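Local coordinates for protein phosphoglycerate oxidoreductase (Rhizobium etli, PDB 4HY3) that probably binds NAD and reduces 2-oxoacids such as glyoxylate or hydroxypyruvate, as a member of the D-isomer specific 2-hydroxyacid dehydrogenase family, at residues D71-A77 with R93-L97; D232-A238 with A260-S266. One frame throughout, in Å; residues are numbered along the deposited sequence.

Contact 1. Residues D71-A77 with R93-L97; sequences DDILGRA and RMPAL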
loop_
_atom_site.group_PDB
_atom_site.type_symbol
_atom_site.label_atom_id
_atom_site.label_comp_id
_atom_site.label_asym_id
_atom_site.label_seq_id
_atom_site.Cartn_x
_atom_site.Cartn_y
_atom_site.Cartn_z
ATOM N N ASP A 71 46.045 24.929 12.011
ATOM C CA ASP A 71 46.749 23.743 11.519
ATOM C C ASP A 71 46.481 22.562 12.467
ATOM O O ASP A 71 46.587 21.394 12.080
ATOM C CB ASP A 71 48.242 24.038 11.430
ATOM C CG ASP A 71 48.948 23.169 10.420
ATOM O OD1 ASP A 71 49.770 22.342 10.867
ATOM O OD2 ASP A 71 48.690 23.317 9.196
ATOM N N ASP A 72 46.129 22.891 13.712
ATOM C CA ASP A 72 45.526 21.949 14.643
ATOM C C ASP A 72 44.103 21.558 14.237
ATOM O O ASP A 72 43.765 20.368 14.227
ATOM C CB ASP A 72 45.478 22.544 16.047
ATOM C CG ASP A 72 44.673 21.686 17.022
ATOM O OD1 ASP A 72 44.676 20.441 16.899
ATOM O OD2 ASP A 72 44.025 22.256 17.924
ATOM N N ILE A 73 43.260 22.558 13.959
ATOM C CA ILE A 73 41.861 22.305 13.578
ATOM C C ILE A 73 41.845 21.377 12.350
ATOM O O ILE A 73 41.202 20.340 12.364
ATOM C CB ILE A 73 41.036 23.623 13.422
ATOM C CG1 ILE A 73 40.544 24.112 14.793
ATOM C CG2 ILE A 73 39.821 23.454 12.518
ATOM C CD1 ILE A 73 40.293 25.608 14.878
ATOM N N LEU A 74 42.630 21.702 11.331
ATOM C CA LEU A 74 42.665 20.912 10.100
ATOM C C LEU A 74 43.163 19.475 10.279
ATOM O O LEU A 74 42.859 18.600 9.476
ATOM C CB LEU A 74 43.503 21.644 9.065
ATOM C CG LEU A 74 42.838 22.962 8.702
ATOM C CD1 LEU A 74 43.841 23.960 8.142
ATOM C CD2 LEU A 74 41.698 22.704 7.730
ATOM N N GLY A 75 43.931 19.242 11.335
ATOM C CA GLY A 75 44.519 17.938 11.565
ATOM C C GLY A 75 43.503 16.920 12.009
ATOM O O GLY A 75 43.643 15.727 11.704
ATOM N N ARG A 76 42.472 17.404 12.709
ATOM C CA ARG A 76 41.473 16.570 13.358
ATOM C C ARG A 76 40.088 16.527 12.654
ATOM O O ARG A 76 39.255 15.673 12.970
ATOM C CB ARG A 76 41.283 17.071 14.778
ATOM C CG ARG A 76 42.508 16.969 15.672
ATOM C CD ARG A 76 42.559 18.067 16.742
ATOM N NE ARG A 76 41.240 18.455 17.233
ATOM C CZ ARG A 76 40.951 19.657 17.737
ATOM N NH1 ARG A 76 41.897 20.586 17.839
ATOM N NH2 ARG A 76 39.713 19.935 18.148
ATOM N N ALA A 77 39.819 17.449 11.739
ATOM C CA ALA A 77 38.496 17.527 11.122
ATOM C C ALA A 77 38.055 16.199 10.429
ATOM O O ALA A 77 38.645 15.761 9.429
ATOM C CB ALA A 77 38.425 18.700 10.146
ATOM N N ARG A 93 46.329 18.865 4.106
ATOM C CA ARG A 93 46.480 19.153 5.527
ATOM C C ARG A 93 45.446 18.451 6.405
ATOM O O ARG A 93 45.536 18.501 7.646
ATOM C CB ARG A 93 46.478 20.663 5.779
ATOM C CG ARG A 93 47.767 21.351 5.346
ATOM C CD ARG A 93 48.096 22.538 6.226
ATOM N NE ARG A 93 47.454 23.755 5.742
ATOM C CZ ARG A 93 47.067 24.765 6.524
ATOM N NH1 ARG A 93 47.243 24.715 7.850
ATOM N NH2 ARG A 93 46.497 25.835 5.976
HETATM N N MSE A 94 44.491 17.768 5.769
HETATM C CA MSE A 94 43.333 17.224 6.487
HETATM C C MSE A 94 43.302 15.723 6.447
HETATM O O MSE A 94 42.472 15.134 5.768
HETATM C CB MSE A 94 42.062 17.802 5.906
HETATM C CG MSE A 94 41.919 19.266 6.270
HETATM SE SE MSE A 94 40.252 19.998 5.490
HETATM C CE MSE A 94 41.036 20.921 3.967
ATOM N N PRO A 95 44.191 15.079 7.208
ATOM C CA PRO A 95 44.348 13.622 7.177
ATOM C C PRO A 95 43.179 12.814 7.772
ATOM O O PRO A 95 43.103 11.614 7.579
ATOM C CB PRO A 95 45.612 13.393 8.018
ATOM C CG PRO A 95 46.236 14.752 8.173
ATOM C CD PRO A 95 45.083 15.691 8.202
ATOM N N ALA A 96 42.283 13.443 8.506
ATOM C CA ALA A 96 41.179 12.687 9.056
ATOM C C ALA A 96 39.868 12.940 8.322
ATOM O O ALA A 96 38.865 12.304 8.625
ATOM C CB ALA A 96 41.033 12.978 10.545
ATOM N N LEU A 97 39.874 13.880 7.378
ATOM C CA LEU A 97 38.643 14.256 6.658
ATOM C C LEU A 97 37.954 12.995 6.130
ATOM O O LEU A 97 38.571 12.174 5.460
ATOM C CB LEU A 97 38.911 15.291 5.541
ATOM C CG LEU A 97 37.683 15.937 4.865
ATOM C CD1 LEU A 97 36.763 16.636 5.849
ATOM C CD2 LEU A 97 38.050 16.884 3.722
#
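The guanidinium of Arg93 has the CD1 methyl of Leu74 over one face, 3.4 Å above the plane and displaced toward the rim, while Asp71 meets it at the edge. The carboxylate of Asp71 and the guanidinium lie nearly coplanar, their planes 18° apart, and NH1 of Arg93 forms a salt bridge with OD2 of Asp71. The modelled separation is too short to be taken literally, and Asp71 is poorly ordered. Bends at chi2 and chi3 bring the end of Arg93 to Asp71, and its NH2 makes a weak hydrogen bond to the carbonyl of Ala67. The other methyl of Leu74, CD2, packs against Met94, a selenomethionine, 3.7 Å from CG and 3.8 Å from SE. Chi1 of Leu74 (-64°) sets CG beside the backbone N, and from there the branch sends CD1 to the guanidinium and CD2 to Met94. Ile66 and Leu69 also touch this leucine. Along the backbone, Leu74 O receives a CA-H...O contact from Met94 CA at 3.3 Å. Farther on, the CB of Ala96 lies 3.8 Å from Ala77 O, at the type I turn from Met94 to Leu97. Were Arg93 cut back to an alanine, the carboxylate of Asp71 would probably lose its cationic mate and CD1 of Leu74 the flat group it packs against. A second salt bridge, Arg76 NH1 to OD2 of Asp72, stays within the 71-77 segment, and Arg76 also pairs with Glu57. The contact joins the short helix 73-76 to the loop before strand 99-101. With no conventional backbone hydrogen bond between the segments, the link rests on apolar Leu74-Met94 packing, CA-H...O contacts to Leu74 O and Ala77 O, and an ion pair at the exposed side that is probably loosely held.

Contact 2. Residues D232-A238 with A260-S266; sequences DFIFVVA and AAFILLS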
loop_
_atom_site.group_PDB
_atom_site.type_symbol
_atom_site.label_atom_id
_atom_site.label_comp_id
_atom_site.label_asym_id
_atom_site.label_seq_id
_atom_site.Cartn_x
_atom_site.Cartn_y
_atom_site.Cartn_z
ATOM N N ASP A 232 -3.493 12.345 -19.577
ATOM C CA ASP A 232 -4.364 13.416 -19.127
ATOM C C ASP A 232 -3.636 14.355 -18.186
ATOM O O ASP A 232 -3.927 15.557 -18.157
ATOM C CB ASP A 232 -5.599 12.848 -18.450
ATOM C CG ASP A 232 -6.451 12.021 -19.397
ATOM O OD1 ASP A 232 -6.981 12.590 -20.394
ATOM O OD2 ASP A 232 -6.598 10.806 -19.126
ATOM N N PHE A 233 -2.684 13.811 -17.424
ATOM C CA PHE A 233 -1.846 14.644 -16.592
ATOM C C PHE A 233 -0.382 14.353 -16.801
ATOM O O PHE A 233 0.080 13.219 -16.620
ATOM C CB PHE A 233 -2.195 14.462 -15.130
ATOM C CG PHE A 233 -3.642 14.711 -14.807
ATOM C CD1 PHE A 233 -4.094 15.986 -14.556
ATOM C CD2 PHE A 233 -4.538 13.657 -14.744
ATOM C CE1 PHE A 233 -5.416 16.220 -14.259
ATOM C CE2 PHE A 233 -5.862 13.884 -14.436
ATOM C CZ PHE A 233 -6.301 15.171 -14.188
ATOM N N ILE A 234 0.342 15.405 -17.174
ATOM C CA ILE A 234 1.760 15.332 -17.486
ATOM C C ILE A 234 2.482 16.254 -16.532
ATOM O O ILE A 234 2.182 17.454 -16.494
ATOM C CB ILE A 234 2.046 15.796 -18.940
ATOM C CG1 ILE A 234 1.264 14.936 -19.936
ATOM C CG2 ILE A 234 3.539 15.808 -19.265
ATOM C CD1 ILE A 234 0.757 15.759 -21.091
ATOM N N PHE A 235 3.433 15.683 -15.783
ATOM C CA PHE A 235 4.300 16.422 -14.876
ATOM C C PHE A 235 5.740 16.446 -15.414
ATOM O O PHE A 235 6.314 15.383 -15.675
ATOM C CB PHE A 235 4.329 15.730 -13.498
ATOM C CG PHE A 235 3.004 15.702 -12.773
ATOM C CD1 PHE A 235 2.665 16.714 -11.866
ATOM C CD2 PHE A 235 2.103 14.656 -12.974
ATOM C CE1 PHE A 235 1.451 16.679 -11.179
ATOM C CE2 PHE A 235 0.889 14.623 -12.302
ATOM C CZ PHE A 235 0.557 15.632 -11.403
ATOM N N VAL A 236 6.324 17.638 -15.567
ATOM C CA VAL A 236 7.776 17.800 -15.809
ATOM C C VAL A 236 8.554 17.998 -14.478
ATOM O O VAL A 236 8.334 18.959 -13.721
ATOM C CB VAL A 236 8.100 18.983 -16.742
ATOM C CG1 VAL A 236 9.530 18.845 -17.242
ATOM C CG2 VAL A 236 7.107 19.077 -17.904
ATOM N N VAL A 237 9.514 17.118 -14.235
ATOM C CA VAL A 237 9.935 16.836 -12.883
ATOM C C VAL A 237 11.464 16.763 -12.692
ATOM O O VAL A 237 11.980 17.002 -11.588
ATOM C CB VAL A 237 9.171 15.579 -12.429
ATOM C CG1 VAL A 237 10.022 14.594 -11.675
ATOM C CG2 VAL A 237 7.979 15.999 -11.630
ATOM N N ALA A 238 12.174 16.462 -13.781
ATOM C CA ALA A 238 13.640 16.457 -13.824
ATOM C C ALA A 238 14.098 16.819 -15.227
ATOM O O ALA A 238 13.358 16.621 -16.199
ATOM C CB ALA A 238 14.195 15.099 -13.427
ATOM N N ALA A 260 -5.804 18.630 -21.778
ATOM C CA ALA A 260 -4.714 18.001 -21.066
ATOM C C ALA A 260 -4.196 18.885 -19.939
ATOM O O ALA A 260 -4.206 20.120 -20.028
ATOM C CB ALA A 260 -3.597 17.622 -22.024
ATOM N N ALA A 261 -3.756 18.243 -18.867
ATOM C CA ALA A 261 -3.165 18.969 -17.760
ATOM C C ALA A 261 -1.643 18.812 -17.785
ATOM O O ALA A 261 -1.116 17.691 -17.680
ATOM C CB ALA A 261 -3.748 18.506 -16.429
ATOM N N PHE A 262 -0.964 19.950 -17.922
ATOM C CA PHE A 262 0.493 20.015 -18.028
ATOM C C PHE A 262 1.108 20.817 -16.877
ATOM O O PHE A 262 0.871 22.025 -16.738
ATOM C CB PHE A 262 0.898 20.629 -19.379
ATOM C CG PHE A 262 2.362 20.900 -19.515
ATOM C CD1 PHE A 262 3.201 19.955 -20.093
ATOM C CD2 PHE A 262 2.904 22.101 -19.067
ATOM C CE1 PHE A 262 4.565 20.202 -20.229
ATOM C CE2 PHE A 262 4.263 22.361 -19.194
ATOM C CZ PHE A 262 5.097 21.412 -19.783
ATOM N N ILE A 263 1.936 20.146 -16.086
ATOM C CA ILE A 263 2.391 20.715 -14.830
ATOM C C ILE A 263 3.917 20.801 -14.739
ATOM O O ILE A 263 4.615 19.790 -14.691
ATOM C CB ILE A 263 1.764 19.940 -13.647
ATOM C CG1 ILE A 263 0.232 19.935 -13.777
ATOM C CG2 ILE A 263 2.176 20.548 -12.319
ATOM C CD1 ILE A 263 -0.440 18.723 -13.184
ATOM N N LEU A 264 4.425 22.024 -14.716
ATOM C CA LEU A 264 5.864 22.276 -14.798
ATOM C C LEU A 264 6.514 22.558 -13.422
ATOM O O LEU A 264 6.279 23.617 -12.808
ATOM C CB LEU A 264 6.115 23.441 -15.750
ATOM C CG LEU A 264 7.563 23.790 -16.016
ATOM C CD1 LEU A 264 8.259 22.613 -16.685
ATOM C CD2 LEU A 264 7.633 25.053 -16.871
ATOM N N LEU A 265 7.355 21.631 -12.963
ATOM C CA LEU A 265 7.876 21.701 -11.609
ATOM C C LEU A 265 9.368 21.923 -11.532
ATOM O O LEU A 265 9.879 22.331 -10.497
ATOM C CB LEU A 265 7.491 20.438 -10.819
ATOM C CG LEU A 265 5.989 20.241 -10.656
ATOM C CD1 LEU A 265 5.622 18.832 -10.228
ATOM C CD2 LEU A 265 5.412 21.294 -9.722
ATOM N N SER A 266 10.084 21.650 -12.608
ATOM C CA SER A 266 11.529 21.825 -12.579
ATOM C C SER A 266 11.999 22.400 -13.892
ATOM O O SER A 266 11.622 21.894 -14.955
ATOM C CB SER A 266 12.195 20.477 -12.402
ATOM O OG SER A 266 11.848 19.626 -13.495
#
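Two neighbouring strands of the parallel Rossmann-type sheet in the NAD-binding domain, 233-236 and 261-264, run side by side, their axes 4.8 Å apart at closest approach and their directions only 13° from parallel. Phe233 pairs with Ala261, Ile234 with Phe262, Phe235 with Ile263 and Val236 with Leu264. The hydrogen bonds alternate between the strands: Ala261 N to Asp232 O, Ile234 N to Ala261 O, Ile263 N to Ile234 O at 2.7 Å, Val236 N to Ile263 O, and Leu265 N to Val236 O at 2.9 Å. Val236 O also receives a weak bond from Ser266 N where the strands end. On the face bearing Phe235 and Ile263, the two side chains extend in the same direction, flank to flank, with CD1 of the isoleucine 3.4 Å from CE1 of the ring; CD1 of Leu265 comes to the ring's edge, 4.0 Å from Phe235 CD1. On the other face, Val236 carries its CG2 anti to the carbonyl carbon and beside its backbone N, which brings that methyl within 3.6 Å of Phe262 CZ. Its CB sits 3.6 Å from CD1 of Leu264. Asp232, at the entry of its strand, forms a salt bridge with Arg257. Strand 178-182 continues the sheet beyond 233-236, with backbone bonds from Phe233 and Phe235 to Gly180. Helix 131-147 packs on Phe233, Phe235, Ile263 and Leu265, helix 186-195 adds Leu191 against Phe235 and Val237, and Phe253 of helix 250-254 meets the Phe262 ring edge-to-face.

Overall arrangement
The two contacts share no helix or strand and lie on opposite sides of the chain's centre, their own centres about 47 Å apart and their nearest atoms about 29 Å apart. The centre of contact 1 lies about 33 Å from that of the chain, partly buried, where helix 73-76 leads into strand 77-82 of the mixed sheet; that of contact 2 lies about 14 Å away, buried inside the parallel sheet. Chemistry follows place: 71-77 and 93-97 meet mainly through side chains, charged and apolar, with a few CA-H...O contacts, whereas 232-238 with 260-266 rests on a regular backbone hydrogen-bond ladder with hydrophobic side chains on both faces. No other subunit touches either contact.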